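Local structure of transcriptional repressor (3KV1) at residues A[38-49]-A[65-73]; A[84-92]-A[118-126]. The protein probably represses transcription as a SorC-family regulator, binding DNA and sensing a sugar effector through the putative sugar-binding domain described here. All coordinates share one frame; numbering follows the deposited sequence. Where two conformers were deposited one is given.

Overall arrangement
The two contacts follow one another along the chain in the Rossmann-like, putative sugar-binding domain. Their centres lie about 22 Å apart. Helix 65-72 of interaction 1 and strand 83-86 of interaction 2 are successive elements. Interaction 1 packs two helices, 38-49 and 65-72, and is only partly buried. No direct hydrogen bond joins its segments. Small apolar side chains meet in the middle, and waters bridge the polar groups. Interaction 2 is buried and joins two loops that follow the parallel neighbours 83-86 and 114-116. Backbone hydrogen bonds and glycines carry it. The second subunit reaches interaction 2, whereas no other protein chain of the assembly touches interaction 1.

Interaction 1. Residues A[38-49]-A[65-73]; sequences RKQVAALVSSYL and QNVAAVADH
Ala42 and Val70 mark the closest backbone approach of two helices in this Rossmann-like domain. Helices 38-49 and 65-72 cross at -60°, their axes 8.2 Å apart. The small side chains permit this: Ala42 CB lies 3.5 Å from Ala69 CB, a tight pair. Val70 is a knob in the hole formed by Ala42, Val45, Ser46 and Leu49. Its CG2 meets Val45 CG1, and its CG1 reaches Leu49 CD1.

At the C-terminal end of 65-73, His73 lays its ring flat over Ala43. With CG anti to the backbone N (chi1 174°), the ring is carried across to Ala43. Ala43 CA stands 3.8 Å from the ring centroid in a CH-pi contact. Ser46 CB touches CD2 of the ring, while Ser46 OG bonds to Lys110. At the other end, in the conformer given, the Arg38 chain bends at chi3, and one face of its guanidinium lies over Gln65 CB, offset toward the rim. A water then joins Arg38 NH1 to Asn66 OD1.

Val70 also touches Met227 of strand 223-227, and Leu44 and Tyr48 pack on Leu26 of strand 24-28. Another water sits at the His73 ring edge, 2.8 Å from ND1, and donates to Lys39 O at 2.7 Å.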
loop_
_atom_site.group_PDB
_atom_site.type_symbol
_atom_site.label_atom_id
_atom_site.label_comp_id
_atom_site.label_asym_id
_atom_site.label_seq_id
_atom_site.Cartn_x
_atom_site.Cartn_y
_atom_site.Cartn_z
ATOM N N ARG A 38 -22.656 -14.375 1.763
ATOM C CA ARG A 38 -21.211 -14.095 1.895
ATOM C C ARG A 38 -20.768 -14.051 3.346
ATOM O O ARG A 38 -19.651 -14.471 3.681
ATOM C CB ARG A 38 -20.843 -12.767 1.237
ATOM C CG ARG A 38 -20.708 -12.827 -0.284
ATOM C CD ARG A 38 -19.999 -11.563 -0.783
ATOM N NE ARG A 38 -20.800 -10.366 -0.555
ATOM C CZ ARG A 38 -21.567 -9.799 -1.476
ATOM N NH1 ARG A 38 -21.631 -10.323 -2.691
ATOM N NH2 ARG A 38 -22.273 -8.712 -1.183
ATOM N N LYS A 39 -21.631 -13.518 4.206
ATOM C CA LYS A 39 -21.313 -13.444 5.622
ATOM C C LYS A 39 -21.197 -14.826 6.215
ATOM O O LYS A 39 -20.330 -15.070 7.056
ATOM C CB LYS A 39 -22.394 -12.705 6.375
ATOM C CG LYS A 39 -22.313 -11.206 6.167
ATOM C CD LYS A 39 -23.482 -10.532 6.899
ATOM C CE LYS A 39 -23.274 -9.027 7.029
ATOM N NZ LYS A 39 -24.388 -8.438 7.839
ATOM N N GLN A 40 -22.101 -15.728 5.818
ATOM C CA GLN A 40 -22.104 -17.043 6.452
ATOM C C GLN A 40 -20.940 -17.898 5.942
ATOM O O GLN A 40 -20.380 -18.688 6.699
ATOM C CB GLN A 40 -23.450 -17.757 6.260
ATOM C CG GLN A 40 -24.560 -17.109 7.015
ATOM C CD GLN A 40 -24.292 -17.136 8.494
ATOM O OE1 GLN A 40 -23.931 -18.177 9.037
ATOM N NE2 GLN A 40 -24.430 -15.986 9.150
ATOM N N VAL A 41 -20.623 -17.762 4.658
ATOM C CA VAL A 41 -19.443 -18.420 4.079
ATOM C C VAL A 41 -18.186 -17.862 4.764
ATOM O O VAL A 41 -17.273 -18.596 5.139
ATOM C CB VAL A 41 -19.376 -18.148 2.558
ATOM C CG1 VAL A 41 -18.027 -18.551 1.985
ATOM C CG2 VAL A 41 -20.505 -18.919 1.858
ATOM N N ALA A 42 -18.162 -16.554 4.938
ATOM C CA ALA A 42 -17.003 -15.921 5.568
ATOM C C ALA A 42 -16.835 -16.385 7.020
ATOM O O ALA A 42 -15.694 -16.474 7.521
ATOM C CB ALA A 42 -17.090 -14.407 5.480
ATOM N N ALA A 43 -17.936 -16.750 7.687
ATOM C CA ALA A 43 -17.828 -17.225 9.071
ATOM C C ALA A 43 -17.056 -18.536 9.147
ATOM O O ALA A 43 -16.251 -18.766 10.059
ATOM C CB ALA A 43 -19.228 -17.400 9.715
ATOM N N LEU A 44 -17.289 -19.403 8.176
ATOM C CA LEU A 44 -16.660 -20.704 8.217
ATOM C C LEU A 44 -15.189 -20.518 7.869
ATOM O O LEU A 44 -14.323 -21.180 8.442
ATOM C CB LEU A 44 -17.311 -21.616 7.172
ATOM C CG LEU A 44 -18.803 -21.899 7.443
ATOM C CD1 LEU A 44 -19.330 -22.803 6.324
ATOM C CD2 LEU A 44 -19.008 -22.548 8.814
ATOM N N VAL A 45 -14.912 -19.638 6.918
ATOM C CA VAL A 45 -13.492 -19.408 6.546
ATOM C C VAL A 45 -12.711 -18.755 7.707
ATOM O O VAL A 45 -11.537 -19.094 7.963
ATOM C CB VAL A 45 -13.381 -18.557 5.271
ATOM C CG1 VAL A 45 -11.897 -18.218 4.986
ATOM C CG2 VAL A 45 -13.996 -19.320 4.099
ATOM N N SER A 46 -13.362 -17.835 8.423
ATOM C CA SER A 46 -12.741 -17.140 9.577
ATOM C C SER A 46 -12.301 -18.145 10.647
ATOM O O SER A 46 -11.196 -18.059 11.209
ATOM C CB SER A 46 -13.713 -16.126 10.198
ATOM O OG SER A 46 -13.127 -15.452 11.323
ATOM N N SER A 47 -13.186 -19.090 10.933
ATOM C CA SER A 47 -12.897 -20.123 11.898
ATOM C C SER A 47 -11.777 -21.047 11.427
ATOM O O SER A 47 -10.898 -21.413 12.221
ATOM C CB SER A 47 -14.158 -20.927 12.211
ATOM O OG SER A 47 -13.799 -21.955 13.096
ATOM N N TYR A 48 -11.817 -21.433 10.149
ATOM C CA TYR A 48 -10.761 -22.252 9.554
ATOM C C TYR A 48 -9.402 -21.533 9.715
ATOM O O TYR A 48 -8.420 -22.143 10.141
ATOM C CB TYR A 48 -11.076 -22.580 8.071
ATOM C CG TYR A 48 -9.875 -23.119 7.302
ATOM C CD1 TYR A 48 -9.577 -24.476 7.303
ATOM C CD2 TYR A 48 -9.051 -22.259 6.591
ATOM C CE1 TYR A 48 -8.456 -24.957 6.598
ATOM C CE2 TYR A 48 -7.959 -22.724 5.886
ATOM C CZ TYR A 48 -7.662 -24.064 5.911
ATOM O OH TYR A 48 -6.543 -24.492 5.217
ATOM N N LEU A 49 -9.335 -20.251 9.373
ATOM C CA LEU A 49 -8.074 -19.518 9.538
ATOM C C LEU A 49 -7.675 -19.387 11.002
ATOM O O LEU A 49 -6.489 -19.518 11.361
ATOM C CB LEU A 49 -8.160 -18.130 8.931
ATOM C CG LEU A 49 -8.219 -18.106 7.400
ATOM C CD1 LEU A 49 -8.352 -16.648 6.955
ATOM C CD2 LEU A 49 -6.946 -18.716 6.806
ATOM N N GLN A 65 -15.512 -8.740 -2.844
ATOM C CA GLN A 65 -16.463 -8.890 -1.742
ATOM C C GLN A 65 -16.426 -10.218 -0.988
ATOM O O GLN A 65 -16.667 -10.236 0.225
ATOM C CB GLN A 65 -17.876 -8.613 -2.249
ATOM C CG GLN A 65 -18.037 -7.198 -2.740
ATOM C CD GLN A 65 -19.424 -6.961 -3.309
ATOM O OE1 GLN A 65 -20.294 -6.400 -2.639
ATOM N NE2 GLN A 65 -19.643 -7.417 -4.541
ATOM N N ASN A 66 -16.158 -11.331 -1.677
ATOM C CA ASN A 66 -16.121 -12.623 -0.970
ATOM C C ASN A 66 -14.985 -12.594 0.055
ATOM O O ASN A 66 -15.162 -12.930 1.227
ATOM C CB ASN A 66 -15.908 -13.781 -1.947
ATOM C CG ASN A 66 -17.074 -13.961 -2.924
ATOM O OD1 ASN A 66 -18.223 -13.973 -2.513
ATOM N ND2 ASN A 66 -16.772 -14.117 -4.220
ATOM N N VAL A 67 -13.809 -12.148 -0.388
ATOM C CA VAL A 67 -12.635 -12.098 0.496
ATOM C C VAL A 67 -12.821 -11.065 1.618
ATOM O O VAL A 67 -12.507 -11.325 2.793
ATOM C CB VAL A 67 -11.344 -11.825 -0.331
ATOM C CG1 VAL A 67 -10.088 -11.770 0.576
ATOM C CG2 VAL A 67 -11.192 -12.904 -1.415
ATOM N N ALA A 68 -13.383 -9.912 1.271
ATOM C CA ALA A 68 -13.551 -8.834 2.253
ATOM C C ALA A 68 -14.443 -9.301 3.405
ATOM O O ALA A 68 -14.205 -8.940 4.568
ATOM C CB ALA A 68 -14.149 -7.591 1.598
ATOM N N ALA A 69 -15.436 -10.130 3.091
ATOM C CA ALA A 69 -16.351 -10.646 4.128
ATOM C C ALA A 69 -15.589 -11.390 5.251
ATOM O O ALA A 69 -16.015 -11.364 6.402
ATOM C CB ALA A 69 -17.430 -11.568 3.506
ATOM N N VAL A 70 -14.464 -12.032 4.911
ATOM C CA VAL A 70 -13.684 -12.770 5.935
ATOM C C VAL A 70 -13.036 -11.767 6.887
ATOM O O VAL A 70 -13.006 -11.968 8.089
ATOM C CB VAL A 70 -12.604 -13.667 5.278
ATOM C CG1 VAL A 70 -11.762 -14.390 6.344
ATOM C CG2 VAL A 70 -13.268 -14.694 4.275
ATOM N N ALA A 71 -12.534 -10.671 6.337
ATOM C CA ALA A 71 -11.926 -9.647 7.184
ATOM C C ALA A 71 -12.959 -8.960 8.061
ATOM O O ALA A 71 -12.674 -8.575 9.193
ATOM C CB ALA A 71 -11.163 -8.632 6.312
ATOM N N ASP A 72 -14.188 -8.872 7.562
ATOM C CA ASP A 72 -15.236 -8.150 8.263
ATOM C C ASP A 72 -16.025 -9.033 9.223
ATOM O O ASP A 72 -16.845 -8.536 9.987
ATOM C CB ASP A 72 -16.171 -7.463 7.257
ATOM C CG ASP A 72 -15.446 -6.386 6.434
ATOM O OD1 ASP A 72 -14.386 -5.891 6.893
ATOM O OD2 ASP A 72 -15.928 -6.038 5.329
ATOM N N HIS A 73 -15.770 -10.339 9.209
ATOM C CA HIS A 73 -16.533 -11.224 10.079
ATOM C C HIS A 73 -16.157 -10.932 11.532
ATOM O O HIS A 73 -14.969 -10.938 11.877
ATOM C CB HIS A 73 -16.268 -12.688 9.769
ATOM C CG HIS A 73 -16.917 -13.617 10.746
ATOM N ND1 HIS A 73 -18.269 -13.871 10.743
ATOM C CD2 HIS A 73 -16.401 -14.314 11.789
ATOM C CE1 HIS A 73 -18.559 -14.704 11.728
ATOM N NE2 HIS A 73 -17.438 -15.000 12.365
HETATM O O HOH W 1 -20.577 -12.784 -4.073
HETATM O O HOH W 2 -19.607 -12.926 8.524
HETATM O O HOH W 3 -16.487 -18.129 12.866
#

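Interaction 2. Residues A[84-92]-A[118-126]; sequences FVSAIGGTH and LYAPAYVND
Gly90 and Pro121 form a single backbone bridge, in which Gly90 N donates to Ala120 O at 2.9 Å and Ala122 N donates to Gly90 O at 2.8 Å. The first donor lies in the carbonyl plane of Ala120. The second is tilted 33° from that of Gly90. Gly90 O also accepts a bond from a water, which has a weak bond from Tyr123 N, and it takes a CA-H...O contact from Pro121.

Gly89 permits the close approach. With no side chain, it lets its CA come to 3.1 Å from Ala120 O. Beside it, Ala122 CB presses on Gly89 O at 3.3 Å. The same methyl meets Ile88 CG1 and Thr91 CG2.

Leu118 closes the other end of the contact. Its CG is anti to the backbone N (chi1 -176°), and CD2 lies against the Ile88-Gly89 peptide, 3.6 Å from Gly89 N. Its CB touches Ser86 CB. A water donates to Leu118 O and holds Ser86 OG weakly. Ser86 O is buried without a polar partner.

Thr91 CG2 approaches the Tyr123 ring obliquely. The Tyr123 hydroxyl is fixed from outside, by bonds to His164 and Gln63. A glycerol, probably from crystallisation, lies about 4 Å from the Tyr123 side chain and may mark a pocket. The second subunit also reaches this region: its Asp101 bonds to Tyr119 OH and its His136 to Tyr123 O.

Strands 83-86 and 114-116 are parallel neighbours joined through helix 100-111. Loops leaving the C-terminal ends of such strands commonly line the ligand site of Rossmann-like domains, consistent with a place beside the putative sugar pocket.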
loop_
_atom_site.group_PDB
_atom_site.type_symbol
_atom_site.label_atom_id
_atom_site.label_comp_id
_atom_site.label_asym_id
_atom_site.label_seq_id
_atom_site.Cartn_x
_atom_site.Cartn_y
_atom_site.Cartn_z
ATOM N N PHE A 84 -0.199 -10.980 6.120
ATOM C CA PHE A 84 -1.207 -10.938 5.066
ATOM C C PHE A 84 -0.635 -10.132 3.898
ATOM O O PHE A 84 -0.348 -8.937 4.053
ATOM C CB PHE A 84 -2.495 -10.308 5.610
ATOM C CG PHE A 84 -3.133 -11.137 6.690
ATOM C CD1 PHE A 84 -2.820 -10.906 8.025
ATOM C CD2 PHE A 84 -3.934 -12.220 6.357
ATOM C CE1 PHE A 84 -3.398 -11.706 9.024
ATOM C CE2 PHE A 84 -4.482 -13.017 7.335
ATOM C CZ PHE A 84 -4.196 -12.756 8.684
ATOM N N VAL A 85 -0.430 -10.803 2.759
ATOM C CA VAL A 85 0.310 -10.241 1.633
ATOM C C VAL A 85 -0.616 -10.048 0.445
ATOM O O VAL A 85 -1.299 -11.002 0.026
ATOM C CB VAL A 85 1.451 -11.180 1.187
ATOM C CG1 VAL A 85 2.313 -10.475 0.144
ATOM C CG2 VAL A 85 2.303 -11.615 2.401
ATOM N N SER A 86 -0.663 -8.833 -0.109
ATOM C CA SER A 86 -1.517 -8.602 -1.293
ATOM C C SER A 86 -1.049 -9.405 -2.478
ATOM O O SER A 86 0.148 -9.394 -2.810
ATOM C CB SER A 86 -1.473 -7.121 -1.673
ATOM O OG SER A 86 -2.068 -6.347 -0.661
ATOM N N ALA A 87 -1.984 -10.088 -3.147
ATOM C CA ALA A 87 -1.654 -10.897 -4.315
ATOM C C ALA A 87 -2.010 -10.187 -5.599
ATOM O O ALA A 87 -1.863 -10.751 -6.678
ATOM C CB ALA A 87 -2.410 -12.250 -4.280
ATOM N N ILE A 88 -2.510 -8.968 -5.475
ATOM C CA ILE A 88 -2.936 -8.187 -6.632
ATOM C C ILE A 88 -2.757 -6.732 -6.217
ATOM O O ILE A 88 -2.792 -6.427 -5.024
ATOM C CB ILE A 88 -4.380 -8.533 -7.078
ATOM C CG1 ILE A 88 -4.786 -7.656 -8.258
ATOM C CG2 ILE A 88 -5.383 -8.327 -5.904
ATOM C CD1 ILE A 88 -6.119 -8.100 -8.959
ATOM N N GLY A 89 -2.498 -5.859 -7.180
ATOM C CA GLY A 89 -2.215 -4.445 -6.902
ATOM C C GLY A 89 -3.432 -3.669 -6.420
ATOM O O GLY A 89 -4.547 -4.218 -6.298
ATOM N N GLY A 90 -3.247 -2.372 -6.185
ATOM C CA GLY A 90 -4.303 -1.559 -5.608
ATOM C C GLY A 90 -5.190 -0.857 -6.607
ATOM O O GLY A 90 -4.839 -0.667 -7.750
ATOM N N THR A 91 -6.340 -0.418 -6.113
ATOM C CA THR A 91 -7.329 0.269 -6.926
ATOM C C THR A 91 -7.549 1.679 -6.371
ATOM O O THR A 91 -7.416 1.889 -5.167
ATOM C CB THR A 91 -8.646 -0.524 -6.887
ATOM O OG1 THR A 91 -8.975 -0.811 -5.522
ATOM C CG2 THR A 91 -8.482 -1.850 -7.625
ATOM N N HIS A 92 -7.854 2.649 -7.232
ATOM C CA HIS A 92 -8.150 3.996 -6.741
ATOM C C HIS A 92 -9.604 4.151 -6.342
ATOM O O HIS A 92 -10.183 3.219 -5.797
ATOM C CB HIS A 92 -7.730 5.082 -7.744
ATOM C CG HIS A 92 -8.027 4.757 -9.180
ATOM N ND1 HIS A 92 -8.766 5.590 -9.992
ATOM C CD2 HIS A 92 -7.658 3.709 -9.953
ATOM C CE1 HIS A 92 -8.848 5.066 -11.203
ATOM N NE2 HIS A 92 -8.178 3.926 -11.206
ATOM N N LEU A 118 1.392 -4.657 -2.055
ATOM C CA LEU A 118 1.989 -4.738 -3.388
ATOM C C LEU A 118 1.949 -3.312 -3.929
ATOM O O LEU A 118 0.851 -2.776 -4.126
ATOM C CB LEU A 118 1.192 -5.718 -4.265
ATOM C CG LEU A 118 1.769 -5.968 -5.661
ATOM C CD1 LEU A 118 3.183 -6.546 -5.611
ATOM C CD2 LEU A 118 0.831 -6.931 -6.399
ATOM N N TYR A 119 3.126 -2.670 -4.096
ATOM C CA TYR A 119 3.193 -1.260 -4.525
ATOM C C TYR A 119 3.058 -1.085 -6.035
ATOM O O TYR A 119 4.004 -0.635 -6.713
ATOM C CB TYR A 119 4.501 -0.595 -4.013
ATOM C CG TYR A 119 4.492 -0.517 -2.516
ATOM C CD1 TYR A 119 5.309 -1.348 -1.758
ATOM C CD2 TYR A 119 3.620 0.342 -1.850
ATOM C CE1 TYR A 119 5.283 -1.296 -0.359
ATOM C CE2 TYR A 119 3.576 0.386 -0.442
ATOM C CZ TYR A 119 4.409 -0.439 0.284
ATOM O OH TYR A 119 4.355 -0.401 1.675
ATOM N N ALA A 120 1.885 -1.449 -6.564
ATOM C CA ALA A 120 1.590 -1.310 -7.971
ATOM C C ALA A 120 0.073 -1.279 -8.095
ATOM O O ALA A 120 -0.637 -1.839 -7.246
ATOM C CB ALA A 120 2.099 -2.521 -8.743
ATOM N N PRO A 121 -0.422 -0.661 -9.158
ATOM C CA PRO A 121 -1.878 -0.715 -9.339
ATOM C C PRO A 121 -2.342 -2.125 -9.755
ATOM O O PRO A 121 -1.571 -2.894 -10.334
ATOM C CB PRO A 121 -2.148 0.242 -10.512
ATOM C CG PRO A 121 -0.843 0.628 -11.072
ATOM C CD PRO A 121 0.280 0.082 -10.210
ATOM N N ALA A 122 -3.606 -2.415 -9.505
ATOM C CA ALA A 122 -4.192 -3.710 -9.918
ATOM C C ALA A 122 -4.243 -3.828 -11.436
ATOM O O ALA A 122 -4.002 -4.908 -11.994
ATOM C CB ALA A 122 -5.609 -3.837 -9.363
ATOM N N TYR A 123 -4.553 -2.722 -12.112
ATOM C CA TYR A 123 -4.847 -2.744 -13.560
ATOM C C TYR A 123 -4.005 -1.767 -14.344
ATOM O O TYR A 123 -3.680 -0.683 -13.846
ATOM C CB TYR A 123 -6.325 -2.422 -13.831
ATOM C CG TYR A 123 -7.253 -3.369 -13.120
ATOM C CD1 TYR A 123 -7.225 -4.726 -13.398
ATOM C CD2 TYR A 123 -8.135 -2.914 -12.152
ATOM C CE1 TYR A 123 -8.059 -5.624 -12.739
ATOM C CE2 TYR A 123 -8.984 -3.791 -11.493
ATOM C CZ TYR A 123 -8.939 -5.149 -11.780
ATOM O OH TYR A 123 -9.795 -6.015 -11.132
ATOM N N VAL A 124 -3.660 -2.142 -15.576
ATOM C CA VAL A 124 -2.986 -1.218 -16.477
ATOM C C VAL A 124 -3.647 -1.374 -17.853
ATOM O O VAL A 124 -4.329 -2.362 -18.115
ATOM C CB VAL A 124 -1.472 -1.503 -16.560
ATOM C CG1 VAL A 124 -0.843 -1.312 -15.203
ATOM C CG2 VAL A 124 -1.212 -2.914 -17.038
ATOM N N ASN A 125 -3.458 -0.392 -18.724
ATOM C CA ASN A 125 -4.126 -0.419 -20.021
ATOM C C ASN A 125 -3.305 -1.061 -21.143
ATOM O O ASN A 125 -3.720 -1.053 -22.311
ATOM C CB ASN A 125 -4.596 0.981 -20.419
ATOM C CG ASN A 125 -3.439 1.932 -20.718
ATOM O OD1 ASN A 125 -3.656 3.117 -20.957
ATOM N ND2 ASN A 125 -2.213 1.414 -20.723
ATOM N N ASP A 126 -2.158 -1.639 -20.787
ATOM C CA ASP A 126 -1.220 -2.152 -21.790
ATOM C C ASP A 126 -0.265 -3.170 -21.174
ATOM O O ASP A 126 0.349 -2.906 -20.149
ATOM C CB ASP A 126 -0.411 -0.996 -22.382
ATOM C CG ASP A 126 0.907 -1.452 -23.001
ATOM O OD1 ASP A 126 0.902 -2.386 -23.839
ATOM O OD2 ASP A 126 1.949 -0.854 -22.663
HETATM O O HOH W 4 -1.406 -3.693 -2.800
HETATM O O HOH W 5 -5.662 0.013 -10.531
#